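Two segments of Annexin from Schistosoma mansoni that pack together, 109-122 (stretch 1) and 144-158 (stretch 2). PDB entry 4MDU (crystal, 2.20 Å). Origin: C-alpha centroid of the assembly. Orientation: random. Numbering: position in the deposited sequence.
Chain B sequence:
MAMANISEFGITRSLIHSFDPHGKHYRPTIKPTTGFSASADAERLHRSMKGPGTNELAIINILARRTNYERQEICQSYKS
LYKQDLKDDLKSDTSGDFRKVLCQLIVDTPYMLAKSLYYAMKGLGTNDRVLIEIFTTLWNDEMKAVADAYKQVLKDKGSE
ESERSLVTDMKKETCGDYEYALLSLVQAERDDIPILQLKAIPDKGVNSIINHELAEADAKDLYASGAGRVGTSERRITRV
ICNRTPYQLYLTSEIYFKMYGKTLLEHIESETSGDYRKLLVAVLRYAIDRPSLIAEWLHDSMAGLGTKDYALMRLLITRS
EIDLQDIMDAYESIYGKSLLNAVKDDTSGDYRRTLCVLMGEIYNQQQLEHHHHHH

Stretch 1 109-122: TPYMLAKSLYYAMK
Stretch 2 (144-158) KAVADAYKQVLKDKG

A114 lies at the centre of this contact. Its CB points toward the second helix and sits in a hole formed by V146, A149, Y150 and V153, with CB 3.5 Å from the Y150 backbone N and 4.0 Å from A149 CB. The backbones are close here: the axes of helices 109-122 and 144-156 approach to 7.9 Å, their N-to-C directions 64° apart (signed crossing angle -64°). The register follows, P110 CA to V146 CA at 4.7 Å, A114 CA to Y150 CA at 4.8 Å, Y111 CA to A149 CA at 5.0 Å, then K115 CA to V153 CA at 6.4 Å. Residues 109-122 and 144-156 are helical, with i to i+4 hydrogen bonds such as Y118 N to A114 O at 2.8 Å; M121 departs somewhat, at -109/-35, and K157 and G158 (115/-49) lie beyond the helix.

Around A114 the larger knobs interlock. V146 (chi1 t) fits among P110, L113, A114 and L117, its CG1 3.6 Å from L117 CD1; L117 is m,t. P110, C-gamma endo, packs its CB 4.2 Å from A145 CB and 4.2 Å from V146 CG2, while its O lies 3.6 Å from A149 CB. V153 (chi1 t) enters among Y111, A114, K115 and Y118 and serves two aromatic rings with separate methyls: CG2 lies over a face of Y111, 3.9 Å from the ring centroid, and CG1 lies over a face of Y118, 3.9 Å from its CG.

The tyrosines carry the packing outward. Y150 (chi1 t, chi2 -90°) leaves its backbone sideways, but its end reaches in among A114, L117, Y118 and M121; Y118 N and L117 C lie at the edge of the ring, with Y150 CE2 3.5 Å from Y118 N. M121, m,t,m, brings its CE to 3.2 Å from Y150 OH, a hydroxyl hydrogen-bonded elsewhere in the structure. Y118 (chi1 t, chi2 -99°) sets CE2 3.8 Å from L154 CD2.

Polar groups gather toward the C-terminal end of the second stretch. Y111 (chi1 t, chi2 -93°) also starts sideways, passes Q152 and V153, and donates from OH to D156 OD2 at 2.6 Å, the one hydrogen bond across the contact; D156 has chi1 m. K157, the first residue to leave helical phi/psi (-103/16), directs its m,m,t,m side chain toward the first helix, with CE 3.1 Å from Y119 OH. K115 (chi1 -120°, between wells, then t,t,t) meets K157 near its tip, K115 CE lying 3.2 Å from K157 NZ and K115 NZ 3.8 Å from K157 NZ, two like charges without a bridging acid between these stretches. The rule is small at the crossing, branched and aromatic around it, charged at the margin, with 815 Å² buried in all.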

ATOM      1  N   THR B 109      25.606   4.639   8.596  1.00 21.03           N
ATOM      2  CA  THR B 109      24.460   4.050   7.892  1.00 23.83           C
ATOM      3  C   THR B 109      23.454   3.344   8.807  1.00 29.29           C
ATOM      4  O   THR B 109      22.263   3.620   8.730  1.00 27.20           O
ATOM      5  CB  THR B 109      24.907   3.053   6.831  1.00 26.81           C
ATOM      6  OG1 THR B 109      25.805   3.701   5.931  1.00 28.55           O
ATOM      7  CG2 THR B 109      23.719   2.514   6.084  1.00 22.33           C
ATOM      8  N   PRO B 110      23.927   2.411   9.661  1.00 31.40           N
ATOM      9  CA  PRO B 110      22.973   1.708  10.525  1.00 29.66           C
ATOM     10  C   PRO B 110      22.157   2.625  11.436  1.00 22.86           C
ATOM     11  O   PRO B 110      20.978   2.350  11.646  1.00 23.12           O
ATOM     12  CB  PRO B 110      23.863   0.753  11.352  1.00 33.89           C
ATOM     13  CG  PRO B 110      25.279   1.202  11.110  1.00 30.36           C
ATOM     14  CD  PRO B 110      25.287   1.847   9.758  1.00 23.00           C
ATOM     15  N   TYR B 111      22.745   3.688  11.971  1.00 23.72           N
ATOM     16  CA  TYR B 111      21.960   4.605  12.812  1.00 27.60           C
ATOM     17  C   TYR B 111      20.925   5.339  11.953  1.00 28.14           C
ATOM     18  O   TYR B 111      19.742   5.519  12.315  1.00 19.45           O
ATOM     19  CB  TYR B 111      22.880   5.617  13.488  1.00 30.54           C
ATOM     20  CG  TYR B 111      22.190   6.448  14.545  1.00 40.96           C
ATOM     21  CD1 TYR B 111      21.635   7.685  14.244  1.00 40.98           C
ATOM     22  CD2 TYR B 111      22.095   5.992  15.852  1.00 40.15           C
ATOM     23  CE1 TYR B 111      21.006   8.444  15.218  1.00 41.78           C
ATOM     24  CE2 TYR B 111      21.462   6.741  16.827  1.00 44.73           C
ATOM     25  CZ  TYR B 111      20.921   7.965  16.505  1.00 45.07           C
ATOM     26  OH  TYR B 111      20.303   8.701  17.490  1.00 45.60           O
ATOM     27  N   MET B 112      21.375   5.766  10.790  1.00 25.95           N
ATOM     28  CA  MET B 112      20.468   6.440   9.871  1.00 33.57           C
ATOM     29  C   MET B 112      19.267   5.551   9.551  1.00 29.94           C
ATOM     30  O   MET B 112      18.123   5.998   9.588  1.00 34.09           O
ATOM     31  CB  MET B 112      21.207   6.863   8.601  1.00 32.16           C
ATOM     32  CG  MET B 112      20.370   7.743   7.697  1.00 43.30           C
ATOM     33  SD  MET B 112      19.729   6.718   6.393  1.00 54.28           S
ATOM     34  CE  MET B 112      21.110   6.893   5.304  1.00 22.55           C
ATOM     35  N   LEU B 113      19.513   4.277   9.273  1.00 29.84           N
ATOM     36  CA  LEU B 113      18.399   3.398   8.955  1.00 22.42           C
ATOM     37  C   LEU B 113      17.530   3.202  10.190  1.00 19.05           C
ATOM     38  O   LEU B 113      16.293   3.185  10.104  1.00 20.67           O
ATOM     39  CB  LEU B 113      18.878   2.070   8.364  1.00 19.60           C
ATOM     40  CG  LEU B 113      19.556   2.234   7.005  1.00 22.67           C
ATOM     41  CD1 LEU B 113      20.069   0.883   6.526  1.00 28.44           C
ATOM     42  CD2 LEU B 113      18.601   2.861   5.990  1.00 16.17           C
ATOM     43  N   ALA B 114      18.158   3.077  11.351  1.00 24.56           N
ATOM     44  CA  ALA B 114      17.372   2.831  12.566  1.00 32.62           C
ATOM     45  C   ALA B 114      16.452   4.025  12.879  1.00 28.56           C
ATOM     46  O   ALA B 114      15.299   3.851  13.242  1.00 27.97           O
ATOM     47  CB  ALA B 114      18.276   2.471  13.772  1.00 15.75           C
ATOM     48  N   LYS B 115      16.953   5.239  12.714  1.00 28.39           N
ATOM     49  CA  LYS B 115      16.109   6.404  12.941  1.00 33.23           C
ATOM     50  C   LYS B 115      14.869   6.402  12.031  1.00 26.69           C
ATOM     51  O   LYS B 115      13.751   6.621  12.493  1.00 25.21           O
ATOM     52  CB  LYS B 115      16.909   7.693  12.780  1.00 39.22           C
ATOM     53  CG  LYS B 115      16.946   8.560  14.041  1.00 51.99           C
ATOM     54  CD  LYS B 115      17.657   9.888  13.782  1.00 59.71           C
ATOM     55  CE  LYS B 115      17.701  10.765  15.020  1.00 65.54           C
ATOM     56  NZ  LYS B 115      18.350  12.085  14.751  1.00 66.44           N
ATOM     57  N   SER B 116      15.057   6.136  10.747  1.00 22.11           N
ATOM     58  CA  SER B 116      13.908   6.015   9.845  1.00 28.53           C
ATOM     59  C   SER B 116      12.959   4.890  10.259  1.00 25.56           C
ATOM     60  O   SER B 116      11.747   5.020  10.102  1.00 31.28           O
ATOM     61  CB  SER B 116      14.348   5.798   8.389  1.00 26.14           C
ATOM     62  OG  SER B 116      15.050   6.923   7.894  1.00 28.17           O
ATOM     63  N   LEU B 117      13.493   3.777  10.761  1.00 30.85           N
ATOM     64  CA  LEU B 117      12.627   2.678  11.203  1.00 25.37           C
ATOM     65  C   LEU B 117      11.825   3.157  12.393  1.00 19.35           C
ATOM     66  O   LEU B 117      10.614   2.951  12.481  1.00 22.99           O
ATOM     67  CB  LEU B 117      13.442   1.421  11.575  1.00 23.17           C
ATOM     68  CG  LEU B 117      14.069   0.677  10.392  1.00 20.91           C
ATOM     69  CD1 LEU B 117      15.052  -0.390  10.889  1.00 22.80           C
ATOM     70  CD2 LEU B 117      12.980   0.064   9.503  1.00 13.19           C
ATOM     71  N   TYR B 118      12.516   3.806  13.321  1.00 29.38           N
ATOM     72  CA  TYR B 118      11.875   4.384  14.491  1.00 19.86           C
ATOM     73  C   TYR B 118      10.695   5.275  14.095  1.00 33.74           C
ATOM     74  O   TYR B 118       9.591   5.128  14.611  1.00 35.17           O
ATOM     75  CB  TYR B 118      12.897   5.197  15.275  1.00 29.60           C
ATOM     76  CG  TYR B 118      12.293   5.943  16.441  1.00 32.94           C
ATOM     77  CD1 TYR B 118      11.968   7.279  16.340  1.00 37.22           C
ATOM     78  CD2 TYR B 118      12.033   5.297  17.634  1.00 38.36           C
ATOM     79  CE1 TYR B 118      11.416   7.955  17.399  1.00 44.23           C
ATOM     80  CE2 TYR B 118      11.483   5.962  18.698  1.00 42.91           C
ATOM     81  CZ  TYR B 118      11.177   7.289  18.578  1.00 48.37           C
ATOM     82  OH  TYR B 118      10.620   7.949  19.646  1.00 56.66           O
ATOM     83  N   TYR B 119      10.917   6.199  13.164  1.00 32.12           N
ATOM     84  CA  TYR B 119       9.830   7.083  12.749  1.00 31.26           C
ATOM     85  C   TYR B 119       8.710   6.341  12.008  1.00 31.71           C
ATOM     86  O   TYR B 119       7.532   6.672  12.137  1.00 30.86           O
ATOM     87  CB  TYR B 119      10.369   8.286  11.951  1.00 29.27           C
ATOM     88  CG  TYR B 119      11.108   9.273  12.840  1.00 33.05           C
ATOM     89  CD1 TYR B 119      10.436   9.930  13.869  1.00 35.27           C
ATOM     90  CD2 TYR B 119      12.471   9.536  12.672  1.00 35.32           C
ATOM     91  CE1 TYR B 119      11.085  10.826  14.701  1.00 37.78           C
ATOM     92  CE2 TYR B 119      13.140  10.443  13.516  1.00 41.01           C
ATOM     93  CZ  TYR B 119      12.426  11.081  14.530  1.00 43.77           C
ATOM     94  OH  TYR B 119      13.025  11.980  15.388  1.00 48.52           O
ATOM     95  N   ALA B 120       9.074   5.312  11.258  1.00 30.05           N
ATOM     96  CA  ALA B 120       8.078   4.546  10.517  1.00 33.73           C
ATOM     97  C   ALA B 120       7.106   3.836  11.459  1.00 38.57           C
ATOM     98  O   ALA B 120       5.979   3.491  11.072  1.00 39.59           O
ATOM     99  CB  ALA B 120       8.757   3.543   9.592  1.00 30.81           C
ATOM    100  N   MET B 121       7.536   3.617  12.697  1.00 42.07           N
ATOM    101  CA  MET B 121       6.698   2.900  13.655  1.00 41.22           C
ATOM    102  C   MET B 121       6.129   3.787  14.766  1.00 40.77           C
ATOM    103  O   MET B 121       4.999   3.595  15.194  1.00 46.11           O
ATOM    104  CB  MET B 121       7.456   1.699  14.227  1.00 35.15           C
ATOM    105  CG  MET B 121       7.811   0.651  13.167  1.00 31.54           C
ATOM    106  SD  MET B 121       8.708  -0.759  13.828  1.00 38.70           S
ATOM    107  CE  MET B 121      10.248  -0.004  14.343  1.00 40.07           C
ATOM    108  N   LYS B 122       6.898   4.771  15.212  1.00 40.47           N
ATOM    109  CA  LYS B 122       6.510   5.545  16.385  1.00 47.04           C
ATOM    110  C   LYS B 122       5.293   6.443  16.146  1.00 50.62           C
ATOM    111  O   LYS B 122       4.599   6.819  17.086  1.00 46.96           O
ATOM    112  CB  LYS B 122       7.686   6.386  16.887  1.00 52.93           C
ATOM    113  N   LYS B 144      21.617  -6.789  12.200  1.00 33.15           N
ATOM    114  CA  LYS B 144      21.989  -6.791  13.621  1.00 27.54           C
ATOM    115  C   LYS B 144      22.595  -5.450  14.002  1.00 34.20           C
ATOM    116  O   LYS B 144      22.336  -4.932  15.088  1.00 33.96           O
ATOM    117  CB  LYS B 144      22.976  -7.934  13.959  1.00 21.70           C
ATOM    118  CG  LYS B 144      22.395  -9.337  13.775  1.00 33.48           C
ATOM    119  CD  LYS B 144      23.447 -10.422  14.000  1.00 28.44           C
ATOM    120  CE  LYS B 144      22.911 -11.810  13.690  1.00 36.08           C
ATOM    121  NZ  LYS B 144      23.873 -12.896  14.103  1.00 42.04           N
ATOM    122  N   ALA B 145      23.415  -4.891  13.114  1.00 35.35           N
ATOM    123  CA  ALA B 145      23.946  -3.545  13.342  1.00 34.63           C
ATOM    124  C   ALA B 145      22.824  -2.509  13.416  1.00 30.36           C
ATOM    125  O   ALA B 145      22.894  -1.566  14.205  1.00 30.52           O
ATOM    126  CB  ALA B 145      24.954  -3.161  12.273  1.00 28.78           C
ATOM    127  N   VAL B 146      21.788  -2.677  12.597  1.00 29.65           N
ATOM    128  CA  VAL B 146      20.675  -1.739  12.646  1.00 31.58           C
ATOM    129  C   VAL B 146      19.860  -1.943  13.925  1.00 36.14           C
ATOM    130  O   VAL B 146      19.436  -0.978  14.571  1.00 34.90           O
ATOM    131  CB  VAL B 146      19.745  -1.860  11.422  1.00 33.63           C
ATOM    132  CG1 VAL B 146      18.529  -0.976  11.618  1.00 23.46           C
ATOM    133  CG2 VAL B 146      20.478  -1.481  10.144  1.00 23.00           C
ATOM    134  N   ALA B 147      19.641  -3.203  14.288  1.00 33.52           N
ATOM    135  CA  ALA B 147      18.958  -3.506  15.536  1.00 28.60           C
ATOM    136  C   ALA B 147      19.703  -2.854  16.704  1.00 29.24           C
ATOM    137  O   ALA B 147      19.092  -2.260  17.586  1.00 34.58           O
ATOM    138  CB  ALA B 147      18.829  -5.020  15.735  1.00 34.70           C
ATOM    139  N   ASP B 148      21.027  -2.944  16.704  1.00 27.07           N
ATOM    140  CA  ASP B 148      21.780  -2.357  17.797  1.00 33.51           C
ATOM    141  C   ASP B 148      21.595  -0.864  17.796  1.00 37.04           C
ATOM    142  O   ASP B 148      21.342  -0.258  18.833  1.00 36.72           O
ATOM    143  CB  ASP B 148      23.261  -2.696  17.698  1.00 39.67           C
ATOM    144  CG  ASP B 148      23.551  -4.132  18.102  1.00 49.50           C
ATOM    145  OD1 ASP B 148      22.659  -4.765  18.726  1.00 44.44           O
ATOM    146  OD2 ASP B 148      24.663  -4.619  17.794  1.00 46.67           O
ATOM    147  N   ALA B 149      21.727  -0.274  16.617  1.00 33.45           N
ATOM    148  CA  ALA B 149      21.661   1.166  16.495  1.00 32.91           C
ATOM    149  C   ALA B 149      20.283   1.641  16.956  1.00 34.80           C
ATOM    150  O   ALA B 149      20.154   2.697  17.574  1.00 35.66           O
ATOM    151  CB  ALA B 149      21.933   1.575  15.064  1.00 34.88           C
ATOM    152  N   TYR B 150      19.259   0.844  16.664  1.00 28.99           N
ATOM    153  CA  TYR B 150      17.901   1.170  17.081  1.00 29.88           C
ATOM    154  C   TYR B 150      17.831   1.364  18.586  1.00 38.49           C
ATOM    155  O   TYR B 150      17.279   2.359  19.061  1.00 31.48           O
ATOM    156  CB  TYR B 150      16.923   0.079  16.666  1.00 26.60           C
ATOM    157  CG  TYR B 150      15.468   0.496  16.717  1.00 26.22           C
ATOM    158  CD1 TYR B 150      14.708   0.320  17.874  1.00 31.91           C
ATOM    159  CD2 TYR B 150      14.845   1.056  15.596  1.00 28.67           C
ATOM    160  CE1 TYR B 150      13.371   0.692  17.921  1.00 33.65           C
ATOM    161  CE2 TYR B 150      13.507   1.441  15.634  1.00 31.08           C
ATOM    162  CZ  TYR B 150      12.779   1.257  16.793  1.00 35.64           C
ATOM    163  OH  TYR B 150      11.455   1.619  16.812  1.00 37.63           O
ATOM    164  N   LYS B 151      18.381   0.403  19.333  1.00 38.62           N
ATOM    165  CA  LYS B 151      18.422   0.512  20.792  1.00 41.71           C
ATOM    166  C   LYS B 151      19.081   1.829  21.214  1.00 36.15           C
ATOM    167  O   LYS B 151      18.685   2.440  22.202  1.00 45.37           O
ATOM    168  CB  LYS B 151      19.099  -0.713  21.440  1.00 37.88           C
ATOM    169  CG  LYS B 151      18.267  -1.998  21.309  1.00 43.06           C
ATOM    170  CD  LYS B 151      18.912  -3.198  21.999  1.00 55.42           C
ATOM    171  CE  LYS B 151      18.903  -3.038  23.513  1.00 71.28           C
ATOM    172  NZ  LYS B 151      17.521  -2.884  24.060  1.00 81.18           N
ATOM    173  N   GLN B 152      20.062   2.273  20.438  1.00 33.33           N
ATOM    174  CA  GLN B 152      20.723   3.545  20.697  1.00 44.60           C
ATOM    175  C   GLN B 152      19.856   4.750  20.308  1.00 52.48           C
ATOM    176  O   GLN B 152      20.022   5.845  20.853  1.00 56.45           O
ATOM    177  CB  GLN B 152      22.075   3.605  19.982  1.00 44.87           C
ATOM    178  CG  GLN B 152      22.895   4.846  20.329  1.00 47.81           C
ATOM    179  CD  GLN B 152      23.093   5.009  21.829  1.00 53.46           C
ATOM    180  OE1 GLN B 152      23.070   4.034  22.584  1.00 58.64           O
ATOM    181  NE2 GLN B 152      23.267   6.244  22.267  1.00 47.45           N
ATOM    182  N   VAL B 153      18.943   4.562  19.359  1.00 46.05           N
ATOM    183  CA  VAL B 153      18.019   5.631  19.007  1.00 39.03           C
ATOM    184  C   VAL B 153      17.006   5.792  20.139  1.00 43.36           C
ATOM    185  O   VAL B 153      16.628   6.909  20.493  1.00 35.66           O
ATOM    186  CB  VAL B 153      17.278   5.350  17.686  1.00 33.78           C
ATOM    187  CG1 VAL B 153      16.050   6.246  17.563  1.00 34.43           C
ATOM    188  CG2 VAL B 153      18.213   5.534  16.485  1.00 30.88           C
ATOM    189  N   LEU B 154      16.575   4.670  20.714  1.00 44.30           N
ATOM    190  CA  LEU B 154      15.619   4.709  21.813  1.00 44.79           C
ATOM    191  C   LEU B 154      16.191   5.440  23.025  1.00 52.50           C
ATOM    192  O   LEU B 154      15.466   6.127  23.742  1.00 57.01           O
ATOM    193  CB  LEU B 154      15.164   3.305  22.200  1.00 44.97           C
ATOM    194  CG  LEU B 154      14.331   2.575  21.143  1.00 44.43           C
ATOM    195  CD1 LEU B 154      14.049   1.152  21.578  1.00 45.78           C
ATOM    196  CD2 LEU B 154      13.041   3.310  20.861  1.00 41.10           C
ATOM    197  N   LYS B 155      17.489   5.305  23.257  1.00 48.20           N
ATOM    198  CA  LYS B 155      18.093   6.007  24.380  1.00 47.45           C
ATOM    199  C   LYS B 155      18.111   7.479  24.040  1.00 50.96           C
ATOM    200  O   LYS B 155      17.710   8.320  24.840  1.00 57.06           O
ATOM    201  CB  LYS B 155      19.519   5.518  24.647  1.00 53.50           C
ATOM    202  CG  LYS B 155      19.640   4.019  24.877  1.00 57.91           C
ATOM    203  N   ASP B 156      18.569   7.782  22.834  1.00 53.73           N
ATOM    204  CA  ASP B 156      18.657   9.158  22.360  1.00 52.74           C
ATOM    205  C   ASP B 156      17.314   9.897  22.361  1.00 57.64           C
ATOM    206  O   ASP B 156      17.275  11.124  22.472  1.00 58.28           O
ATOM    207  CB  ASP B 156      19.264   9.187  20.956  1.00 52.90           C
ATOM    208  CG  ASP B 156      20.742   8.857  20.954  1.00 53.31           C
ATOM    209  OD1 ASP B 156      21.261   8.477  22.022  1.00 47.10           O
ATOM    210  OD2 ASP B 156      21.382   8.972  19.884  1.00 57.33           O
ATOM    211  N   LYS B 157      16.220   9.156  22.225  1.00 59.57           N
ATOM    212  CA  LYS B 157      14.898   9.767  22.111  1.00 58.73           C
ATOM    213  C   LYS B 157      14.100   9.693  23.406  1.00 62.29           C
ATOM    214  O   LYS B 157      12.882   9.871  23.391  1.00 62.72           O
ATOM    215  CB  LYS B 157      14.104   9.120  20.973  1.00 55.37           C
ATOM    216  CG  LYS B 157      14.613   9.466  19.589  1.00 51.45           C
ATOM    217  CD  LYS B 157      14.220  10.888  19.212  1.00 58.12           C
ATOM    218  CE  LYS B 157      14.810  11.301  17.876  1.00 63.80           C
ATOM    219  NZ  LYS B 157      16.301  11.350  17.893  1.00 63.88           N
ATOM    220  N   GLY B 158      14.777   9.419  24.519  1.00 65.82           N
ATOM    221  CA  GLY B 158      14.120   9.412  25.816  1.00 68.19           C
ATOM    222  C   GLY B 158      14.027   8.098  26.579  1.00 69.66           C
ATOM    223  O   GLY B 158      14.341   8.055  27.765  1.00 72.29           O
TER